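Local coordinates for protein adenylyltransferase (Bartonella henselae str. Houston-1, PDB 5NH2) that transfers AMP from ATP to tyrosine or threonine residues of host target proteins through its Fic domain, at residues G100-F105 with A192-G197; T182-M187 with D234-V239. All blocks are in the same frame, centred on the assembly; numbering follows the deposited sequence.

Contact 1 (G100-F105 with A192-G197); sequences GWKNAF and AVAENG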
ATOM      1  N   GLY A 100      -2.214  16.245 -15.399  1.00 53.48           N
ATOM      2  CA  GLY A 100      -2.445  15.290 -16.483  1.00 55.28           C
ATOM      3  C   GLY A 100      -3.487  14.210 -16.243  1.00 57.82           C
ATOM      4  O   GLY A 100      -3.846  13.504 -17.195  1.00 59.72           O
ATOM      5  N   TRP A 101      -4.022  14.093 -15.027  1.00 68.14           N
ATOM      6  CA  TRP A 101      -4.619  12.867 -14.499  1.00 78.59           C
ATOM      7  C   TRP A 101      -6.127  12.779 -14.756  1.00 84.98           C
ATOM      8  O   TRP A 101      -6.688  13.393 -15.667  1.00 79.16           O
ATOM      9  CB  TRP A 101      -4.323  12.727 -13.002  1.00 74.89           C
ATOM     10  CG  TRP A 101      -3.044  11.974 -12.664  1.00 83.30           C
ATOM     11  CD1 TRP A 101      -1.991  12.449 -11.925  1.00 86.20           C
ATOM     12  CD2 TRP A 101      -2.686  10.617 -13.031  1.00 89.94           C
ATOM     13  NE1 TRP A 101      -1.011  11.486 -11.808  1.00 87.67           N
ATOM     14  CE2 TRP A 101      -1.407  10.356 -12.478  1.00 89.13           C
ATOM     15  CE3 TRP A 101      -3.316   9.605 -13.770  1.00 91.50           C
ATOM     16  CZ2 TRP A 101      -0.748   9.128 -12.646  1.00 87.99           C
ATOM     17  CZ3 TRP A 101      -2.659   8.384 -13.930  1.00 89.44           C
ATOM     18  CH2 TRP A 101      -1.388   8.162 -13.372  1.00 87.09           C
ATOM     19  N   LYS A 102      -6.781  11.958 -13.945  1.00 96.49           N
ATOM     20  CA  LYS A 102      -8.145  11.477 -14.102  1.00100.57           C
ATOM     21  C   LYS A 102      -9.154  12.574 -13.782  1.00 93.33           C
ATOM     22  O   LYS A 102      -8.892  13.760 -14.005  1.00 92.94           O
ATOM     23  CB  LYS A 102      -8.383  10.257 -13.194  1.00 98.47           C
ATOM     24  CG  LYS A 102      -7.481   9.051 -13.483  1.00 91.90           C
ATOM     25  CD  LYS A 102      -6.424   8.858 -12.404  1.00 81.58           C
ATOM     26  CE  LYS A 102      -6.967   8.181 -11.166  1.00 70.75           C
ATOM     27  NZ  LYS A 102      -5.854   7.452 -10.509  1.00 69.28           N
ATOM     28  N   ASN A 103     -10.357  12.159 -13.401  1.00 89.87           N
ATOM     29  CA  ASN A 103     -11.427  13.017 -12.896  1.00 91.44           C
ATOM     30  C   ASN A 103     -11.055  13.731 -11.595  1.00 70.39           C
ATOM     31  O   ASN A 103     -11.788  14.575 -11.081  1.00 73.27           O
ATOM     32  CB  ASN A 103     -12.676  12.148 -12.739  1.00 99.97           C
ATOM     33  CG  ASN A 103     -12.744  11.071 -13.808  1.00104.80           C
ATOM     34  OD1 ASN A 103     -11.706  10.572 -14.244  1.00104.87           O
ATOM     35  ND2 ASN A 103     -13.957  10.729 -14.257  1.00105.99           N
ATOM     36  N   ALA A 104      -9.892  13.412 -11.082  1.00 54.30           N
ATOM     37  CA  ALA A 104      -9.304  14.044  -9.910  1.00 57.34           C
ATOM     38  C   ALA A 104     -10.124  13.849  -8.634  1.00 61.45           C
ATOM     39  O   ALA A 104     -10.961  12.942  -8.531  1.00 65.86           O
ATOM     40  CB  ALA A 104      -9.090  15.503 -10.271  1.00 56.59           C
ATOM     41  N   PHE A 105      -9.975  14.780  -7.711  1.00 36.78           N
ATOM     42  CA  PHE A 105     -10.181  14.561  -6.298  1.00 40.62           C
ATOM     43  C   PHE A 105     -11.345  15.412  -5.828  1.00 37.13           C
ATOM     44  O   PHE A 105     -11.697  16.416  -6.452  1.00 37.94           O
ATOM     45  CB  PHE A 105      -8.938  14.925  -5.450  1.00 42.23           C
ATOM     46  CG  PHE A 105      -7.707  14.140  -5.784  1.00 45.19           C
ATOM     47  CD1 PHE A 105      -7.760  12.751  -5.950  1.00 49.47           C
ATOM     48  CD2 PHE A 105      -6.469  14.796  -5.912  1.00 36.78           C
ATOM     49  CE1 PHE A 105      -6.574  12.016  -6.253  1.00 50.96           C
ATOM     50  CE2 PHE A 105      -5.310  14.102  -6.203  1.00 36.49           C
ATOM     51  CZ  PHE A 105      -5.346  12.701  -6.390  1.00 45.79           C
ATOM     52  N   ALA A 192      -8.651   2.189 -14.012  1.00 31.97           N
ATOM     53  CA  ALA A 192      -9.805   1.459 -14.544  1.00 33.40           C
ATOM     54  C   ALA A 192     -11.065   1.886 -13.799  1.00 34.57           C
ATOM     55  O   ALA A 192     -12.079   2.195 -14.430  1.00 35.05           O
ATOM     56  CB  ALA A 192      -9.606  -0.054 -14.471  1.00 33.09           C
ATOM     57  N   VAL A 193     -10.990   2.021 -12.462  1.00 31.46           N
ATOM     58  CA  VAL A 193     -12.169   2.513 -11.740  1.00 39.79           C
ATOM     59  C   VAL A 193     -12.524   3.931 -12.185  1.00 40.10           C
ATOM     60  O   VAL A 193     -13.655   4.215 -12.591  1.00 32.83           O
ATOM     61  CB  VAL A 193     -11.956   2.498 -10.215  1.00 36.40           C
ATOM     62  CG1 VAL A 193     -13.247   3.009  -9.573  1.00 34.89           C
ATOM     63  CG2 VAL A 193     -11.624   1.120  -9.683  1.00 34.15           C
ATOM     64  N   ALA A 194     -11.573   4.859 -12.021  1.00 39.96           N
ATOM     65  CA  ALA A 194     -11.884   6.281 -12.073  1.00 39.54           C
ATOM     66  C   ALA A 194     -12.181   6.735 -13.487  1.00 35.16           C
ATOM     67  O   ALA A 194     -13.019   7.607 -13.693  1.00 39.57           O
ATOM     68  CB  ALA A 194     -10.732   7.113 -11.499  1.00 33.52           C
ATOM     69  N   GLU A 195     -11.541   6.130 -14.465  1.00 39.64           N
ATOM     70  CA  GLU A 195     -11.671   6.514 -15.865  1.00 44.34           C
ATOM     71  C   GLU A 195     -12.719   5.675 -16.603  1.00 48.20           C
ATOM     72  O   GLU A 195     -13.491   6.237 -17.395  1.00 51.47           O
ATOM     73  CB  GLU A 195     -10.299   6.467 -16.566  1.00 42.12           C
ATOM     74  CG  GLU A 195     -10.273   6.982 -17.997  1.00 50.97           C
ATOM     75  CD  GLU A 195     -10.571   8.480 -18.123  1.00 60.97           C
ATOM     76  OE1 GLU A 195     -11.177   8.881 -19.146  1.00 58.26           O
ATOM     77  OE2 GLU A 195     -10.196   9.247 -17.205  1.00 68.23           O
ATOM     78  N   ASN A 196     -12.663   4.337 -16.512  1.00 40.59           N
ATOM     79  CA  ASN A 196     -13.530   3.496 -17.350  1.00 39.54           C
ATOM     80  C   ASN A 196     -14.795   2.964 -16.663  1.00 38.10           C
ATOM     81  O   ASN A 196     -15.544   2.185 -17.293  1.00 41.31           O
ATOM     82  CB  ASN A 196     -12.746   2.295 -17.923  1.00 43.87           C
ATOM     83  CG  ASN A 196     -11.319   2.655 -18.336  1.00 47.32           C
ATOM     84  OD1 ASN A 196     -11.100   3.676 -18.979  1.00 42.24           O
ATOM     85  ND2 ASN A 196     -10.335   1.799 -17.956  1.00 45.19           N
ATOM     86  N   GLY A 197     -15.061   3.315 -15.412  1.00 33.37           N
ATOM     87  CA  GLY A 197     -16.134   2.625 -14.685  1.00 46.26           C
ATOM     88  C   GLY A 197     -16.013   1.104 -14.575  1.00 43.98           C
ATOM     89  O   GLY A 197     -17.029   0.409 -14.475  1.00 44.77           O
TER

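Contact 2 (T182-M187 with D234-V239); sequences TKERMM and DRPVMV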
ATOM      1  N   THR A 182       2.415  -4.352  -7.208  1.00 29.36           N
ATOM      2  CA  THR A 182       3.363  -3.388  -7.787  1.00 27.91           C
ATOM      3  C   THR A 182       2.721  -2.009  -8.063  1.00 32.45           C
ATOM      4  O   THR A 182       1.503  -1.867  -8.213  1.00 32.03           O
ATOM      5  CB  THR A 182       3.956  -3.886  -9.115  1.00 35.23           C
ATOM      6  OG1 THR A 182       2.924  -3.930 -10.122  1.00 35.94           O
ATOM      7  CG2 THR A 182       4.660  -5.245  -8.989  1.00 26.12           C
ATOM      8  N   LYS A 183       3.588  -0.997  -8.179  1.00 28.40           N
ATOM      9  CA  LYS A 183       3.145   0.360  -8.450  1.00 29.01           C
ATOM     10  C   LYS A 183       2.347   0.426  -9.754  1.00 28.90           C
ATOM     11  O   LYS A 183       1.301   1.099  -9.841  1.00 29.42           O
ATOM     12  CB  LYS A 183       4.366   1.289  -8.484  1.00 24.91           C
ATOM     13  CG  LYS A 183       4.001   2.823  -8.589  1.00 32.13           C
ATOM     14  CD  LYS A 183       5.141   3.760  -8.082  1.00 25.77           C
ATOM     15  CE  LYS A 183       5.125   5.079  -8.816  1.00 53.28           C
ATOM     16  NZ  LYS A 183       4.084   6.034  -8.328  1.00 52.97           N
ATOM     17  N   GLU A 184       2.812  -0.303 -10.753  1.00 38.48           N
ATOM     18  CA  GLU A 184       2.114  -0.419 -12.027  1.00 37.33           C
ATOM     19  C   GLU A 184       0.691  -0.967 -11.866  1.00 34.05           C
ATOM     20  O   GLU A 184      -0.272  -0.391 -12.403  1.00 27.00           O
ATOM     21  CB  GLU A 184       2.934  -1.316 -12.956  1.00 38.52           C
ATOM     22  CG  GLU A 184       2.266  -1.605 -14.303  1.00 48.89           C
ATOM     23  CD  GLU A 184       2.182  -0.359 -15.199  1.00 58.36           C
ATOM     24  OE1 GLU A 184       2.814   0.688 -14.890  1.00 54.79           O
ATOM     25  OE2 GLU A 184       1.478  -0.439 -16.229  1.00 64.77           O
ATOM     26  N   ARG A 185       0.547  -2.113 -11.180  1.00 34.72           N
ATOM     27  CA  ARG A 185      -0.769  -2.757 -11.084  1.00 38.40           C
ATOM     28  C   ARG A 185      -1.749  -1.877 -10.305  1.00 35.75           C
ATOM     29  O   ARG A 185      -2.899  -1.704 -10.732  1.00 36.67           O
ATOM     30  CB  ARG A 185      -0.653  -4.149 -10.443  1.00 39.20           C
ATOM     31  CG  ARG A 185      -2.027  -4.856 -10.233  1.00 37.32           C
ATOM     32  CD  ARG A 185      -1.933  -6.208  -9.494  1.00 28.44           C
ATOM     33  NE  ARG A 185      -3.131  -7.020  -9.731  1.00 31.66           N
ATOM     34  CZ  ARG A 185      -3.353  -8.259  -9.264  1.00 34.96           C
ATOM     35  NH1 ARG A 185      -2.469  -8.887  -8.479  1.00 29.77           N
ATOM     36  NH2 ARG A 185      -4.492  -8.875  -9.571  1.00 38.27           N
ATOM     37  N   MET A 186      -1.271  -1.240  -9.211  1.00 26.89           N
ATOM     38  CA  MET A 186      -2.091  -0.302  -8.438  1.00 29.45           C
ATOM     39  C   MET A 186      -2.662   0.795  -9.335  1.00 31.47           C
ATOM     40  O   MET A 186      -3.863   1.112  -9.261  1.00 28.68           O
ATOM     41  CB  MET A 186      -1.264   0.321  -7.285  1.00 32.87           C
ATOM     42  CG  MET A 186      -2.113   1.111  -6.228  1.00 30.23           C
ATOM     43  SD  MET A 186      -3.326   0.006  -5.358  1.00 38.40           S
ATOM     44  CE  MET A 186      -4.864   0.519  -6.102  1.00 40.05           C
ATOM     45  N   MET A 187      -1.815   1.368 -10.210  1.00 30.30           N
ATOM     46  CA  MET A 187      -2.294   2.458 -11.047  1.00 29.26           C
ATOM     47  C   MET A 187      -3.274   1.953 -12.122  1.00 38.01           C
ATOM     48  O   MET A 187      -4.303   2.601 -12.387  1.00 36.62           O
ATOM     49  CB  MET A 187      -1.114   3.216 -11.677  1.00 27.43           C
ATOM     50  CG  MET A 187      -1.532   3.943 -13.020  1.00 37.27           C
ATOM     51  SD  MET A 187      -0.187   4.300 -14.153  1.00 50.73           S
ATOM     52  CE  MET A 187       0.294   2.768 -14.943  1.00 39.24           C
ATOM     53  N   ASP A 234       7.579  -1.598 -11.772  1.00 42.41           N
ATOM     54  CA  ASP A 234       7.054  -1.000 -12.996  1.00 32.01           C
ATOM     55  C   ASP A 234       6.313  -1.982 -13.927  1.00 32.34           C
ATOM     56  O   ASP A 234       5.901  -1.574 -15.013  1.00 33.56           O
ATOM     57  CB  ASP A 234       8.187  -0.336 -13.764  1.00 37.68           C
ATOM     58  CG  ASP A 234       8.595   0.972 -13.140  1.00 54.92           C
ATOM     59  OD1 ASP A 234       8.152   2.027 -13.639  1.00 71.13           O
ATOM     60  OD2 ASP A 234       9.339   0.951 -12.140  1.00 66.63           O
ATOM     61  N   ARG A 235       6.127  -3.239 -13.539  1.00 31.58           N
ATOM     62  CA  ARG A 235       5.457  -4.223 -14.376  1.00 37.37           C
ATOM     63  C   ARG A 235       4.177  -4.761 -13.713  1.00 41.68           C
ATOM     64  O   ARG A 235       4.093  -4.880 -12.476  1.00 43.16           O
ATOM     65  CB  ARG A 235       6.399  -5.400 -14.687  1.00 40.21           C
ATOM     66  CG  ARG A 235       7.617  -4.991 -15.448  1.00 48.93           C
ATOM     67  CD  ARG A 235       7.216  -4.752 -16.861  1.00 64.13           C
ATOM     68  NE  ARG A 235       8.334  -4.552 -17.789  1.00 81.85           N
ATOM     69  CZ  ARG A 235       9.262  -5.468 -18.093  1.00 82.23           C
ATOM     70  NH1 ARG A 235       9.264  -6.685 -17.519  1.00 77.07           N
ATOM     71  NH2 ARG A 235      10.206  -5.152 -18.969  1.00 77.79           N
ATOM     72  N   PRO A 236       3.177  -5.129 -14.518  1.00 37.78           N
ATOM     73  CA  PRO A 236       2.046  -5.892 -13.983  1.00 29.66           C
ATOM     74  C   PRO A 236       2.501  -7.265 -13.503  1.00 41.05           C
ATOM     75  O   PRO A 236       3.251  -7.968 -14.192  1.00 39.82           O
ATOM     76  CB  PRO A 236       1.078  -5.985 -15.178  1.00 31.03           C
ATOM     77  CG  PRO A 236       1.877  -5.656 -16.388  1.00 36.53           C
ATOM     78  CD  PRO A 236       3.048  -4.826 -15.963  1.00 35.82           C
ATOM     79  N   VAL A 237       2.075  -7.615 -12.285  1.00 37.61           N
ATOM     80  CA  VAL A 237       2.318  -8.915 -11.650  1.00 34.02           C
ATOM     81  C   VAL A 237       0.989  -9.364 -11.057  1.00 38.78           C
ATOM     82  O   VAL A 237       0.398  -8.648 -10.243  1.00 43.58           O
ATOM     83  CB  VAL A 237       3.400  -8.850 -10.551  1.00 30.07           C
ATOM     84  CG1 VAL A 237       3.674 -10.247  -9.924  1.00 32.31           C
ATOM     85  CG2 VAL A 237       4.692  -8.263 -11.139  1.00 33.03           C
ATOM     86  N   MET A 238       0.474 -10.496 -11.510  1.00 35.31           N
ATOM     87  CA  MET A 238      -0.809 -10.925 -10.989  1.00 37.79           C
ATOM     88  C   MET A 238      -0.915 -12.427 -11.122  1.00 44.75           C
ATOM     89  O   MET A 238      -0.139 -13.081 -11.839  1.00 36.38           O
ATOM     90  CB  MET A 238      -1.986 -10.254 -11.696  1.00 35.89           C
ATOM     91  CG  MET A 238      -1.935 -10.448 -13.152  1.00 45.68           C
ATOM     92  SD  MET A 238      -2.823  -9.150 -14.010  1.00 54.46           S
ATOM     93  CE  MET A 238      -2.513  -9.676 -15.676  1.00 46.94           C
ATOM     94  N   VAL A 239      -1.883 -12.957 -10.401  1.00 43.73           N
ATOM     95  CA  VAL A 239      -2.138 -14.377 -10.413  1.00 41.48           C
ATOM     96  C   VAL A 239      -3.195 -14.643 -11.458  1.00 46.10           C
ATOM     97  O   VAL A 239      -4.196 -13.918 -11.534  1.00 45.69           O
ATOM     98  CB  VAL A 239      -2.570 -14.850  -9.028  1.00 47.60           C
ATOM     99  CG1 VAL A 239      -3.201 -16.257  -9.092  1.00 49.56           C
ATOM    100  CG2 VAL A 239      -1.334 -14.825  -8.125  1.00 47.63           C
TER
HETATM  101  O   HOH W   1       0.794  -7.284  -7.888  1.00 42.13           O

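Contact 1 (G100-F105 with A192-G197)
The carbonyl oxygen of Ala194 faces the side-chain amide of Asn103 almost evenly: it lies 3.3 Å from Asn103 OD1 and equally far from Asn103 ND2. Neither approach qualifies as a hydrogen bond, because OD1 is itself an acceptor and the angle at ND2 is poor. This is a surface meeting within the Fic (Fido) fold, in which the loop that follows the small antiparallel pair of strands 83-84 and 90-91 comes up against the last turn of helix 183-196. Ala194 sits where the helix is ending, and Gly197 is the first residue beyond it to leave helical geometry, with positive phi. The chain of Glu195 is bent at chi2 (66°), which turns CD; the side chain crosses the asparagine at about a right angle, with Glu195 OE2 3.6 Å from Asn103 OD1 and the carboxylate and amide planes 62° apart. Both atoms are acceptors, so this is proximity and not a bond. Lys102 supplies the apolar part, lying against Ser190 and Val191 about one turn back along the helix as well as Ala194. Its NZ lies close to NH1 of Arg98, a residue that probably binds ATP, so two like charges are neighbours there. The lysine chain is bent at chi2 and again at chi3 (79°), and Lys102 CE lies 3.9 Å from Ala194 CB.

Contact 2 (T182-M187 with D234-V239)
Arg185 slides its guanidinium beneath the methylene of Met238: Met238 CB stands 3.4 Å above the plane, over the centre of the group. CG of the arginine is anti to the backbone N (chi1 177°), and beyond it the chain runs extended to NE, carrying the group out to the strand. Its NH1 forms a salt bridge with Asp208 on helix 200-208, whose OD2 also accepts from the backbone N of Val239, so one carboxylate holds both the arginine and the strand. At the edge of the guanidinium, in its plane, lies a water that donates to Val237 O at 2.8 Å and accepts only weakly from Thr182 N. Thr182 is the N-cap of helix 183-196. Its OG1 accepts a hydrogen bond from Arg185 N at 3.2 Å, nearly straight at 163°, and donates one to Arg235 O at 2.8 Å. One hydroxyl thus caps the helix and ties it to the residues leading into strand 237-239. That strand is at one border of a five-stranded mixed sheet, consistent with the OB-like intracellular delivery domain, and the helix start belongs to the Fic fold. The threonine methyl CG2 meets Val237 CG2 at 3.7 Å, the two side chains crossing at about a right angle. Also in the first turn, Glu184 lays its aliphatic part over the backbone, with CB 3.6 Å from Asp234 C and CG 3.7 Å from the ring atom CD of Pro236.

How the contacts relate
Helix 183-196 serves both contacts, its first turn in contact 2 and its last in contact 1, so a single rod illustrates how one helix can join separate parts of a protein. The contact centres are about 17 Å apart. Along the chain the segments alternate, 100-105, 182-187, 192-197 and 234-239, so the two connections cross. They also touch directly, where Trp101 CH2 packs 4.1 Å from Met187 SD. Contact 1 is internal to the Fic fold, on the side of the probable ATP-binding residue Arg98; contact 2 joins that fold to the sheet beyond it. Within segment 182-187, Lys183 packs on Ala33 of the neighbouring antitoxin-homologue chain.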